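Local coordinates for glycine cleavage system H protein (Mycobacterium tuberculosis, PDB 3IFT) that probably carries the methylamine group of glycine from the P protein to the T protein of the glycine cleavage system on a covalently bound lipoyl cofactor, at residues D15-A20 with S125-L130; P54-A59 with V86-S91; Y79-G84 with L111-D116. All coordinates share one frame; numbering follows the deposited sequence.

Contact 1. Residues D15-A20 with S125-L130; sequences DLHYTA and SALTTL
His-17 and Leu-130 meet at their CB atoms, 3.7 Å apart, where the edge strand 17-18 of the six-stranded antiparallel sheet is joined by the chain leaving helix 123-126. The two side chains cross at about a right angle. The imidazole is swung beside its own backbone N, CG anti to the carbonyl carbon (chi1 -73°), and Leu-127 lies over one of its faces, with CB above the ring and Leu-127 CD2 4.1 Å from His-17 ND1. Leu-130 approaches the same ring obliquely, while its CD1 packs on His-17 CB at 3.8 Å. The histidine thus sits against two leucines three residues apart. Thr-19 and Leu-130 lie side by side and point the same way. Contact here is entirely apolar or van der Waals between the two segments; the polar end of Thr-19 turns elsewhere, OG1 bonding to Glu-23 N. Backbone pairing of Tyr-18 with Leu-131 follows immediately, fixing the C-terminal chain to the edge strand. At the Thr-19 end, the methyl CG2 lies 4.0 Å from Leu-130 CD2.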
ATOM      1  N   ASP A  15       2.301  12.216   6.185  1.00 10.49           N
ATOM      2  CA  ASP A  15       1.874  12.752   4.900  1.00 11.28           C
ATOM      3  C   ASP A  15       1.181  11.691   4.067  1.00 11.22           C
ATOM      4  O   ASP A  15       0.913  11.894   2.905  1.00 13.58           O
ATOM      5  CB  ASP A  15       3.016  13.408   4.135  1.00 12.04           C
ATOM      6  CG  ASP A  15       4.157  12.452   3.847  1.00 11.04           C
ATOM      7  OD1 ASP A  15       4.250  11.389   4.493  1.00 14.50           O
ATOM      8  OD2 ASP A  15       4.949  12.771   2.951  1.00 11.32           O
ATOM      9  N   LEU A  16       0.844  10.569   4.689  1.00 10.67           N
ATOM     10  CA  LEU A  16       0.236   9.472   3.994  1.00  8.88           C
ATOM     11  C   LEU A  16      -1.149   9.209   4.528  1.00  8.73           C
ATOM     12  O   LEU A  16      -1.513   9.631   5.622  1.00  9.10           O
ATOM     13  CB  LEU A  16       1.072   8.220   4.194  1.00  8.94           C
ATOM     14  CG  LEU A  16       2.464   8.267   3.591  1.00  7.43           C
ATOM     15  CD1 LEU A  16       3.254   7.056   4.071  1.00  6.65           C
ATOM     16  CD2 LEU A  16       2.350   8.311   2.112  1.00  6.73           C
ATOM     17  N   HIS A  17      -1.919   8.490   3.734  1.00  9.00           N
ATOM     18  CA  HIS A  17      -3.134   7.907   4.225  1.00  9.55           C
ATOM     19  C   HIS A  17      -2.898   6.452   4.359  1.00  8.96           C
ATOM     20  O   HIS A  17      -1.936   5.914   3.808  1.00  7.56           O
ATOM     21  CB  HIS A  17      -4.293   8.145   3.280  1.00 10.55           C
ATOM     22  CG  HIS A  17      -4.795   9.560   3.288  1.00 14.65           C
ATOM     23  ND1 HIS A  17      -4.342  10.513   2.399  1.00 17.98           N
ATOM     24  CD2 HIS A  17      -5.720  10.177   4.065  1.00 20.16           C
ATOM     25  CE1 HIS A  17      -4.977  11.654   2.617  1.00 20.53           C
ATOM     26  NE2 HIS A  17      -5.818  11.479   3.622  1.00 21.85           N
ATOM     27  N   TYR A  18      -3.791   5.827   5.116  1.00  9.34           N
ATOM     28  CA  TYR A  18      -3.651   4.454   5.499  1.00  8.87           C
ATOM     29  C   TYR A  18      -4.936   3.736   5.437  1.00  9.29           C
ATOM     30  O   TYR A  18      -6.024   4.331   5.487  1.00  8.43           O
ATOM     31  CB  TYR A  18      -3.117   4.346   6.909  1.00  9.23           C
ATOM     32  CG  TYR A  18      -1.802   5.000   7.036  1.00  8.17           C
ATOM     33  CD1 TYR A  18      -0.649   4.287   6.836  1.00  9.08           C
ATOM     34  CD2 TYR A  18      -1.711   6.365   7.253  1.00  6.56           C
ATOM     35  CE1 TYR A  18       0.588   4.900   6.907  1.00  9.95           C
ATOM     36  CE2 TYR A  18      -0.504   6.986   7.324  1.00  7.68           C
ATOM     37  CZ  TYR A  18       0.658   6.262   7.159  1.00  9.58           C
ATOM     38  OH  TYR A  18       1.904   6.873   7.250  1.00 10.22           O
ATOM     39  N   THR A  19      -4.808   2.420   5.327  1.00  8.94           N
ATOM     40  CA  THR A  19      -5.933   1.568   5.586  1.00  8.63           C
ATOM     41  C   THR A  19      -5.673   0.849   6.888  1.00  9.63           C
ATOM     42  O   THR A  19      -4.516   0.675   7.316  1.00  9.01           O
ATOM     43  CB  THR A  19      -6.118   0.550   4.463  1.00  8.81           C
ATOM     44  OG1 THR A  19      -5.051  -0.382   4.501  1.00  6.40           O
ATOM     45  CG2 THR A  19      -6.168   1.229   3.088  1.00  8.78           C
ATOM     46  N   ALA A  20      -6.754   0.389   7.492  1.00 10.58           N
ATOM     47  CA  ALA A  20      -6.711  -0.454   8.685  1.00 11.49           C
ATOM     48  C   ALA A  20      -5.911  -1.727   8.454  1.00 11.25           C
ATOM     49  O   ALA A  20      -5.424  -2.337   9.388  1.00 12.48           O
ATOM     50  CB  ALA A  20      -8.146  -0.825   9.118  1.00 11.95           C
ATOM     51  N   SER A 125     -12.253  12.494  -3.346  1.00 22.65           N
ATOM     52  CA  SER A 125     -13.272  11.701  -2.682  1.00 22.70           C
ATOM     53  C   SER A 125     -12.766  10.337  -2.212  1.00 21.13           C
ATOM     54  O   SER A 125     -12.924  10.017  -1.049  1.00 19.58           O
ATOM     55  CB  SER A 125     -14.473  11.575  -3.600  1.00 22.48           C
ATOM     56  OG  SER A 125     -14.957  12.900  -3.823  1.00 25.60           O
ATOM     57  N   ALA A 126     -12.143   9.557  -3.107  1.00 20.49           N
ATOM     58  CA  ALA A 126     -11.521   8.276  -2.722  1.00 19.21           C
ATOM     59  C   ALA A 126     -10.773   8.411  -1.403  1.00 18.87           C
ATOM     60  O   ALA A 126     -10.933   7.583  -0.522  1.00 18.52           O
ATOM     61  CB  ALA A 126     -10.576   7.774  -3.815  1.00 19.96           C
ATOM     62  N   LEU A 127     -10.000   9.485  -1.232  1.00 18.47           N
ATOM     63  CA  LEU A 127      -9.147   9.602  -0.051  1.00 18.98           C
ATOM     64  C   LEU A 127      -9.945   9.660   1.251  1.00 19.32           C
ATOM     65  O   LEU A 127      -9.408   9.347   2.304  1.00 19.24           O
ATOM     66  CB  LEU A 127      -8.176  10.781  -0.165  1.00 19.29           C
ATOM     67  CG  LEU A 127      -7.193  10.772  -1.344  1.00 20.22           C
ATOM     68  CD1 LEU A 127      -6.556  12.167  -1.571  1.00 22.25           C
ATOM     69  CD2 LEU A 127      -6.114   9.702  -1.177  1.00 20.54           C
ATOM     70  N   THR A 128     -11.233   9.997   1.167  1.00 19.34           N
ATOM     71  CA  THR A 128     -12.084  10.133   2.354  1.00 19.26           C
ATOM     72  C   THR A 128     -12.417   8.815   3.045  1.00 17.83           C
ATOM     73  O   THR A 128     -12.843   8.826   4.190  1.00 18.01           O
ATOM     74  CB  THR A 128     -13.449  10.828   1.986  1.00 20.14           C
ATOM     75  OG1 THR A 128     -14.265   9.924   1.211  1.00 19.14           O
ATOM     76  CG2 THR A 128     -13.200  12.099   1.196  1.00 20.09           C
ATOM     77  N   THR A 129     -12.280   7.691   2.335  1.00 16.57           N
ATOM     78  CA  THR A 129     -12.428   6.396   2.948  1.00 16.22           C
ATOM     79  C   THR A 129     -11.160   6.010   3.734  1.00 15.24           C
ATOM     80  O   THR A 129     -11.181   5.010   4.439  1.00 15.05           O
ATOM     81  CB  THR A 129     -12.668   5.281   1.907  1.00 16.14           C
ATOM     82  OG1 THR A 129     -11.596   5.298   0.942  1.00 14.92           O
ATOM     83  CG2 THR A 129     -14.050   5.461   1.189  1.00 18.45           C
ATOM     84  N   LEU A 130     -10.064   6.759   3.601  1.00 14.46           N
ATOM     85  CA  LEU A 130      -8.780   6.298   4.154  1.00 14.00           C
ATOM     86  C   LEU A 130      -8.477   6.963   5.477  1.00 13.79           C
ATOM     87  O   LEU A 130      -9.041   7.998   5.798  1.00 13.93           O
ATOM     88  CB  LEU A 130      -7.619   6.519   3.184  1.00 14.12           C
ATOM     89  CG  LEU A 130      -7.820   5.981   1.774  1.00 13.72           C
ATOM     90  CD1 LEU A 130      -6.641   6.333   0.919  1.00 12.12           C
ATOM     91  CD2 LEU A 130      -8.107   4.464   1.761  1.00 12.58           C
TER

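Contact 2. Residues P54-A59 with V86-S91; sequences PVIGTA and VSEVNS
Gly-57 and Val-86 are joined by a backbone hydrogen bond at the point where a type II beta turn, Val-55 to Thr-58, docks on strand 84-89 of the lipoyl-binding domain. Two main-chain hydrogen bonds hold the turn to Val-86: Gly-57 N donates to Val-86 O at 2.7 Å, and Val-86 N donates to Thr-58 O at 2.8 Å. Both are nearly straight, with N-H...O angles of 163° and 165°, so one strand residue is gripped through its amide and its carbonyl. At the backbone angles of Gly-57 a CB would be jammed against the carbonyl O of Ile-56, the reason this turn position calls for glycine.

Inside the turn, Val-55 O accepts from both Thr-58 N and Thr-58 OG1. The two donors reach it from the same face of the carbonyl plane, and the hydroxyl bond measures 2.6 Å.

The apolar contacts lie around these bonds. Val-86 directs its side chain at the turn: CG2, beside its own backbone N, presses tightly on Pro-54 CG at 3.4 Å, the two side chains crossing at about a right angle. CG1 is anti to the backbone N (chi1 172°) and faces Val-55 O and Ile-56 CA. Pro-54 and Val-89 also both touch Leu-111, tying this patch to the neighbouring strand 111-114. Ile-56 spans the backbone from Val-86 to Val-89. Its CG2 rests against the carbonyl oxygens of Val-86 and Ser-87, and its CG1 packs on Val-89 CG2 at 4.0 Å. Glu-88 sets off away from the turn, but its chain is bent at chi2, and OE1 lies 3.6 Å from Ile-56 CD1.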
ATOM      1  N   PRO A  54      -0.617  -6.955  -8.799  1.00 21.36           N
ATOM      2  CA  PRO A  54      -1.420  -7.156  -9.970  1.00 20.09           C
ATOM      3  C   PRO A  54      -0.698  -6.582 -11.172  1.00 17.58           C
ATOM      4  O   PRO A  54       0.294  -5.889 -11.034  1.00 16.58           O
ATOM      5  CB  PRO A  54      -2.692  -6.371  -9.654  1.00 20.55           C
ATOM      6  CG  PRO A  54      -2.229  -5.273  -8.791  1.00 21.38           C
ATOM      7  CD  PRO A  54      -0.969  -5.700  -8.111  1.00 21.66           C
ATOM      8  N   VAL A  55      -1.222  -6.888 -12.343  1.00 15.82           N
ATOM      9  CA  VAL A  55      -0.626  -6.505 -13.594  1.00 14.89           C
ATOM     10  C   VAL A  55      -0.937  -5.042 -13.812  1.00 13.30           C
ATOM     11  O   VAL A  55      -2.027  -4.586 -13.453  1.00 11.88           O
ATOM     12  CB  VAL A  55      -1.201  -7.457 -14.667  1.00 15.62           C
ATOM     13  CG1 VAL A  55      -1.065  -6.914 -16.052  1.00 18.96           C
ATOM     14  CG2 VAL A  55      -0.522  -8.825 -14.494  1.00 16.85           C
ATOM     15  N   ILE A  56       0.008  -4.294 -14.385  1.00 11.83           N
ATOM     16  CA  ILE A  56      -0.277  -2.914 -14.758  1.00 11.76           C
ATOM     17  C   ILE A  56      -1.412  -2.906 -15.777  1.00 12.59           C
ATOM     18  O   ILE A  56      -1.447  -3.714 -16.689  1.00 12.27           O
ATOM     19  CB  ILE A  56       0.931  -2.162 -15.292  1.00 11.89           C
ATOM     20  CG1 ILE A  56       1.895  -1.915 -14.130  1.00 10.14           C
ATOM     21  CG2 ILE A  56       0.514  -0.795 -15.983  1.00  9.70           C
ATOM     22  CD1 ILE A  56       3.165  -1.225 -14.541  1.00  8.25           C
ATOM     23  N   GLY A  57      -2.379  -2.041 -15.518  1.00 14.25           N
ATOM     24  CA  GLY A  57      -3.577  -1.924 -16.329  1.00 15.32           C
ATOM     25  C   GLY A  57      -4.771  -2.524 -15.614  1.00 15.96           C
ATOM     26  O   GLY A  57      -5.902  -2.361 -16.062  1.00 16.72           O
ATOM     27  N   THR A  58      -4.543  -3.216 -14.503  1.00 16.58           N
ATOM     28  CA  THR A  58      -5.619  -3.968 -13.870  1.00 17.52           C
ATOM     29  C   THR A  58      -6.542  -2.980 -13.220  1.00 17.39           C
ATOM     30  O   THR A  58      -6.084  -2.218 -12.392  1.00 16.50           O
ATOM     31  CB  THR A  58      -5.106  -4.916 -12.789  1.00 17.16           C
ATOM     32  OG1 THR A  58      -4.275  -5.889 -13.391  1.00 18.11           O
ATOM     33  CG2 THR A  58      -6.247  -5.641 -12.113  1.00 18.63           C
ATOM     34  N   ALA A  59      -7.822  -2.971 -13.617  1.00 16.83           N
ATOM     35  CA  ALA A  59      -8.809  -2.155 -12.926  1.00 16.95           C
ATOM     36  C   ALA A  59      -9.025  -2.754 -11.539  1.00 16.43           C
ATOM     37  O   ALA A  59      -9.242  -3.952 -11.408  1.00 16.71           O
ATOM     38  CB  ALA A  59     -10.137  -2.093 -13.719  1.00 17.01           C
ATOM     39  N   VAL A  86      -4.260  -0.131 -11.742  1.00  9.94           N
ATOM     40  CA  VAL A  86      -2.847  -0.228 -11.414  1.00  9.86           C
ATOM     41  C   VAL A  86      -2.037   0.386 -12.544  1.00  9.89           C
ATOM     42  O   VAL A  86      -2.160  -0.020 -13.696  1.00 10.32           O
ATOM     43  CB  VAL A  86      -2.468  -1.677 -11.165  1.00  9.52           C
ATOM     44  CG1 VAL A  86      -0.938  -1.826 -11.002  1.00  9.53           C
ATOM     45  CG2 VAL A  86      -3.227  -2.179  -9.936  1.00  9.37           C
ATOM     46  N   SER A  87      -1.265   1.406 -12.228  1.00 10.46           N
ATOM     47  CA  SER A  87      -0.521   2.137 -13.244  1.00 10.78           C
ATOM     48  C   SER A  87       0.992   1.902 -13.179  1.00 10.84           C
ATOM     49  O   SER A  87       1.717   2.181 -14.135  1.00  8.61           O
ATOM     50  CB  SER A  87      -0.820   3.604 -13.087  1.00 11.92           C
ATOM     51  OG  SER A  87      -0.613   3.981 -11.745  1.00 12.62           O
ATOM     52  N   GLU A  88       1.454   1.411 -12.038  1.00 11.34           N
ATOM     53  CA  GLU A  88       2.853   1.051 -11.842  1.00 12.60           C
ATOM     54  C   GLU A  88       2.911  -0.033 -10.806  1.00 11.91           C
ATOM     55  O   GLU A  88       2.026  -0.180  -9.978  1.00 11.46           O
ATOM     56  CB  GLU A  88       3.694   2.207 -11.342  1.00 12.95           C
ATOM     57  CG  GLU A  88       4.403   2.975 -12.344  1.00 17.37           C
ATOM     58  CD  GLU A  88       5.025   2.114 -13.437  1.00 17.47           C
ATOM     59  OE1 GLU A  88       5.599   1.037 -13.152  1.00 15.39           O
ATOM     60  OE2 GLU A  88       4.918   2.565 -14.582  1.00 23.35           O
ATOM     61  N   VAL A  89       3.949  -0.839 -10.900  1.00 12.71           N
ATOM     62  CA  VAL A  89       4.229  -1.821  -9.888  1.00 12.14           C
ATOM     63  C   VAL A  89       5.719  -1.704  -9.666  1.00 12.71           C
ATOM     64  O   VAL A  89       6.481  -1.308 -10.582  1.00 11.89           O
ATOM     65  CB  VAL A  89       3.793  -3.246 -10.269  1.00 12.43           C
ATOM     66  CG1 VAL A  89       2.249  -3.344 -10.362  1.00 12.11           C
ATOM     67  CG2 VAL A  89       4.449  -3.697 -11.579  1.00 14.72           C
ATOM     68  N   ASN A  90       6.152  -1.993  -8.449  1.00 11.38           N
ATOM     69  CA  ASN A  90       7.543  -1.733  -8.121  1.00 11.83           C
ATOM     70  C   ASN A  90       8.383  -2.911  -8.527  1.00 12.38           C
ATOM     71  O   ASN A  90       8.449  -3.911  -7.790  1.00 12.34           O
ATOM     72  CB  ASN A  90       7.702  -1.453  -6.646  1.00 11.97           C
ATOM     73  CG  ASN A  90       9.133  -1.146  -6.271  1.00 11.40           C
ATOM     74  OD1 ASN A  90      10.028  -1.092  -7.136  1.00 10.88           O
ATOM     75  ND2 ASN A  90       9.360  -0.934  -4.989  1.00 11.43           N
ATOM     76  N   SER A  91       9.025  -2.802  -9.690  1.00 12.35           N
ATOM     77  CA  SER A  91       9.764  -3.947 -10.236  1.00 13.74           C
ATOM     78  C   SER A  91      10.948  -4.379  -9.381  1.00 13.31           C
ATOM     79  O   SER A  91      11.411  -5.516  -9.474  1.00 12.52           O
ATOM     80  CB  SER A  91      10.226  -3.710 -11.694  1.00 13.56           C
ATOM     81  OG  SER A  91      11.246  -2.740 -11.798  1.00 15.98           O
TER

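Contact 3. Residues Y79-G84 with L111-D116; sequences YAPISG and LDIQVD
Ile-113 overlaps segment 79-84 with both of its branches, packing strand 111-114 of the lipoyl-binding domain against the connection between strands 75-79 and 84-89, which belong to its two antiparallel sheets. The ethyl branch ends against Pro-81, CD1 lying 3.5 Å from the ring atom CD, with the two side chains crossing obliquely; Ala-80 touches the same methyl. The other branch, CG2, is anti to the backbone N and lies over Gly-84, 3.5 Å from its CA. Gly-84 has no CB, and a CB there would clash with this methyl and with Gln-114 O; its absence lets the backbone at the start of strand 84-89 come close to strand 111-114.

Ile-82 slides past Ile-113 in the opposite direction, bringing its CD1 to 4.0 Å from Ile-113 CG2. Its CG1 stands between the backbone N and the carbonyl carbon (chi1 62°), on the side facing the strand. Phe-66 of strand 65-71 and Val-33 of strand 32-37 also touch Ile-113, so the cluster is a buried core joining both sheets. Val-115 meets Ile-82 at about a right angle, with Val-115 CG1 tight against Ile-82 CD1 at 3.2 Å.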
ATOM      1  N   TYR A  79      -4.725  -5.225  -0.480  1.00 13.65           N
ATOM      2  CA  TYR A  79      -6.011  -4.730  -0.957  1.00 13.35           C
ATOM      3  C   TYR A  79      -5.825  -3.419  -1.706  1.00 12.30           C
ATOM      4  O   TYR A  79      -4.967  -2.629  -1.369  1.00 12.20           O
ATOM      5  CB  TYR A  79      -6.929  -4.502   0.214  1.00 13.91           C
ATOM      6  CG  TYR A  79      -7.115  -5.720   1.049  1.00 15.31           C
ATOM      7  CD1 TYR A  79      -7.991  -6.719   0.659  1.00 16.43           C
ATOM      8  CD2 TYR A  79      -6.369  -5.917   2.191  1.00 19.28           C
ATOM      9  CE1 TYR A  79      -8.159  -7.850   1.407  1.00 17.45           C
ATOM     10  CE2 TYR A  79      -6.539  -7.061   2.948  1.00 20.22           C
ATOM     11  CZ  TYR A  79      -7.441  -8.011   2.540  1.00 18.18           C
ATOM     12  OH  TYR A  79      -7.624  -9.139   3.279  1.00 19.10           O
ATOM     13  N   ALA A  80      -6.632  -3.206  -2.733  1.00 11.08           N
ATOM     14  CA  ALA A  80      -6.706  -1.915  -3.393  1.00 10.32           C
ATOM     15  C   ALA A  80      -7.297  -0.945  -2.359  1.00  9.79           C
ATOM     16  O   ALA A  80      -8.412  -1.158  -1.869  1.00  9.92           O
ATOM     17  CB  ALA A  80      -7.552  -2.012  -4.662  1.00  9.03           C
ATOM     18  N   PRO A  81      -6.515   0.075  -1.928  1.00 10.16           N
ATOM     19  CA  PRO A  81      -7.125   0.979  -0.964  1.00 10.07           C
ATOM     20  C   PRO A  81      -8.177   1.873  -1.625  1.00  9.62           C
ATOM     21  O   PRO A  81      -9.077   2.335  -0.969  1.00  9.36           O
ATOM     22  CB  PRO A  81      -5.927   1.832  -0.467  1.00 10.25           C
ATOM     23  CG  PRO A  81      -4.737   1.192  -1.045  1.00 11.22           C
ATOM     24  CD  PRO A  81      -5.174   0.552  -2.296  1.00  9.59           C
ATOM     25  N   ILE A  82      -8.047   2.065  -2.931  1.00 10.83           N
ATOM     26  CA  ILE A  82      -9.003   2.830  -3.721  1.00 11.17           C
ATOM     27  C   ILE A  82      -9.271   2.128  -5.030  1.00 10.77           C
ATOM     28  O   ILE A  82      -8.563   1.211  -5.403  1.00 10.45           O
ATOM     29  CB  ILE A  82      -8.494   4.262  -4.012  1.00 11.15           C
ATOM     30  CG1 ILE A  82      -7.208   4.252  -4.831  1.00 13.14           C
ATOM     31  CG2 ILE A  82      -8.340   5.036  -2.712  1.00 10.77           C
ATOM     32  CD1 ILE A  82      -7.008   5.512  -5.756  1.00 13.16           C
ATOM     33  N   SER A  83     -10.344   2.537  -5.685  1.00 10.31           N
ATOM     34  CA  SER A  83     -10.683   2.037  -6.985  1.00 11.06           C
ATOM     35  C   SER A  83      -9.876   2.800  -7.990  1.00 10.93           C
ATOM     36  O   SER A  83      -9.667   4.005  -7.871  1.00 11.12           O
ATOM     37  CB  SER A  83     -12.187   2.222  -7.281  1.00 11.37           C
ATOM     38  OG  SER A  83     -12.935   1.416  -6.401  1.00 13.84           O
ATOM     39  N   GLY A  84      -9.405   2.095  -8.988  1.00 10.81           N
ATOM     40  CA  GLY A  84      -8.690   2.760 -10.064  1.00 10.96           C
ATOM     41  C   GLY A  84      -8.082   1.688 -10.926  1.00 10.35           C
ATOM     42  O   GLY A  84      -8.615   0.607 -11.025  1.00 11.15           O
ATOM     43  N   LEU A 111       2.916  -0.423  -5.590  1.00 11.39           N
ATOM     44  CA  LEU A 111       2.215  -0.120  -6.825  1.00 11.58           C
ATOM     45  C   LEU A 111       1.546   1.223  -6.754  1.00 12.16           C
ATOM     46  O   LEU A 111       1.420   1.826  -5.680  1.00 11.29           O
ATOM     47  CB  LEU A 111       1.165  -1.191  -7.142  1.00 11.79           C
ATOM     48  CG  LEU A 111      -0.028  -1.444  -6.228  1.00 13.45           C
ATOM     49  CD1 LEU A 111      -0.988  -0.274  -6.192  1.00 12.81           C
ATOM     50  CD2 LEU A 111      -0.793  -2.693  -6.738  1.00 15.95           C
ATOM     51  N   ASP A 112       1.114   1.680  -7.919  1.00 11.95           N
ATOM     52  CA  ASP A 112       0.397   2.908  -8.039  1.00 12.86           C
ATOM     53  C   ASP A 112      -0.961   2.572  -8.558  1.00 12.85           C
ATOM     54  O   ASP A 112      -1.122   1.670  -9.378  1.00 12.76           O
ATOM     55  CB  ASP A 112       1.036   3.842  -9.053  1.00 12.73           C
ATOM     56  CG  ASP A 112       2.321   4.392  -8.605  1.00 14.74           C
ATOM     57  OD1 ASP A 112       2.696   4.249  -7.410  1.00 12.18           O
ATOM     58  OD2 ASP A 112       2.987   4.966  -9.477  1.00 17.73           O
ATOM     59  N   ILE A 113      -1.941   3.324  -8.110  1.00 13.40           N
ATOM     60  CA  ILE A 113      -3.275   3.173  -8.648  1.00 13.57           C
ATOM     61  C   ILE A 113      -3.551   4.528  -9.247  1.00 14.35           C
ATOM     62  O   ILE A 113      -3.249   5.558  -8.660  1.00 13.82           O
ATOM     63  CB  ILE A 113      -4.320   2.754  -7.590  1.00 13.53           C
ATOM     64  CG1 ILE A 113      -3.907   1.404  -6.971  1.00 13.07           C
ATOM     65  CG2 ILE A 113      -5.709   2.686  -8.221  1.00 10.80           C
ATOM     66  CD1 ILE A 113      -4.677   0.994  -5.739  1.00  9.56           C
ATOM     67  N   GLN A 114      -4.018   4.513 -10.481  1.00 16.11           N
ATOM     68  CA  GLN A 114      -4.361   5.738 -11.160  1.00 18.10           C
ATOM     69  C   GLN A 114      -5.879   5.739 -11.228  1.00 19.36           C
ATOM     70  O   GLN A 114      -6.490   4.709 -11.476  1.00 18.24           O
ATOM     71  CB  GLN A 114      -3.736   5.748 -12.551  1.00 17.79           C
ATOM     72  CG  GLN A 114      -3.799   7.056 -13.252  1.00 21.28           C
ATOM     73  CD  GLN A 114      -3.056   7.048 -14.580  1.00 24.62           C
ATOM     74  OE1 GLN A 114      -2.532   6.030 -15.006  1.00 27.80           O
ATOM     75  NE2 GLN A 114      -3.033   8.196 -15.250  1.00 30.21           N
ATOM     76  N   VAL A 115      -6.467   6.885 -10.956  1.00 22.87           N
ATOM     77  CA  VAL A 115      -7.900   7.037 -11.011  1.00 26.25           C
ATOM     78  C   VAL A 115      -8.198   7.965 -12.158  1.00 28.98           C
ATOM     79  O   VAL A 115      -7.513   8.976 -12.395  1.00 30.68           O
ATOM     80  CB  VAL A 115      -8.501   7.607  -9.711  1.00 26.52           C
ATOM     81  CG1 VAL A 115      -7.742   7.067  -8.486  1.00 26.76           C
ATOM     82  CG2 VAL A 115      -8.472   9.126  -9.728  1.00 27.97           C
ATOM     83  N   ASP A 116      -9.199   7.579 -12.907  1.00 31.45           N
ATOM     84  CA  ASP A 116      -9.887   8.506 -13.730  1.00 33.52           C
ATOM     85  C   ASP A 116     -11.239   8.778 -13.072  1.00 34.61           C
ATOM     86  O   ASP A 116     -12.061   7.852 -12.938  1.00 34.70           O
ATOM     87  CB  ASP A 116     -10.075   7.915 -15.120  1.00 33.85           C
ATOM     88  CG  ASP A 116     -10.120   8.970 -16.158  1.00 36.10           C
ATOM     89  OD1 ASP A 116      -9.220   9.842 -16.103  1.00 38.29           O
ATOM     90  OD2 ASP A 116     -11.047   8.944 -16.999  1.00 39.85           O
TER

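In the fold
The three contacts illustrate how one sheet can gather segments distant in sequence. Contact 3 touches both others: its centre lies about 9 Å from that of contact 2 and about 11 Å from that of contact 1, whereas the centres of contacts 1 and 2 are about 19 Å apart, their nearest atoms about 13 Å, and the two do not touch. Contacts 2 and 3 share neighbouring strands, with Ser-87 N 2.9 Å from Asp-112 O, and Pro-54 CD packs on Leu-111 CD2. Toward contact 1, Thr-19 CG2 packs on Pro-81 CB at 3.6 Å. All three lie away from Lys-73, the predicted lipoylation site, which is unmodified here.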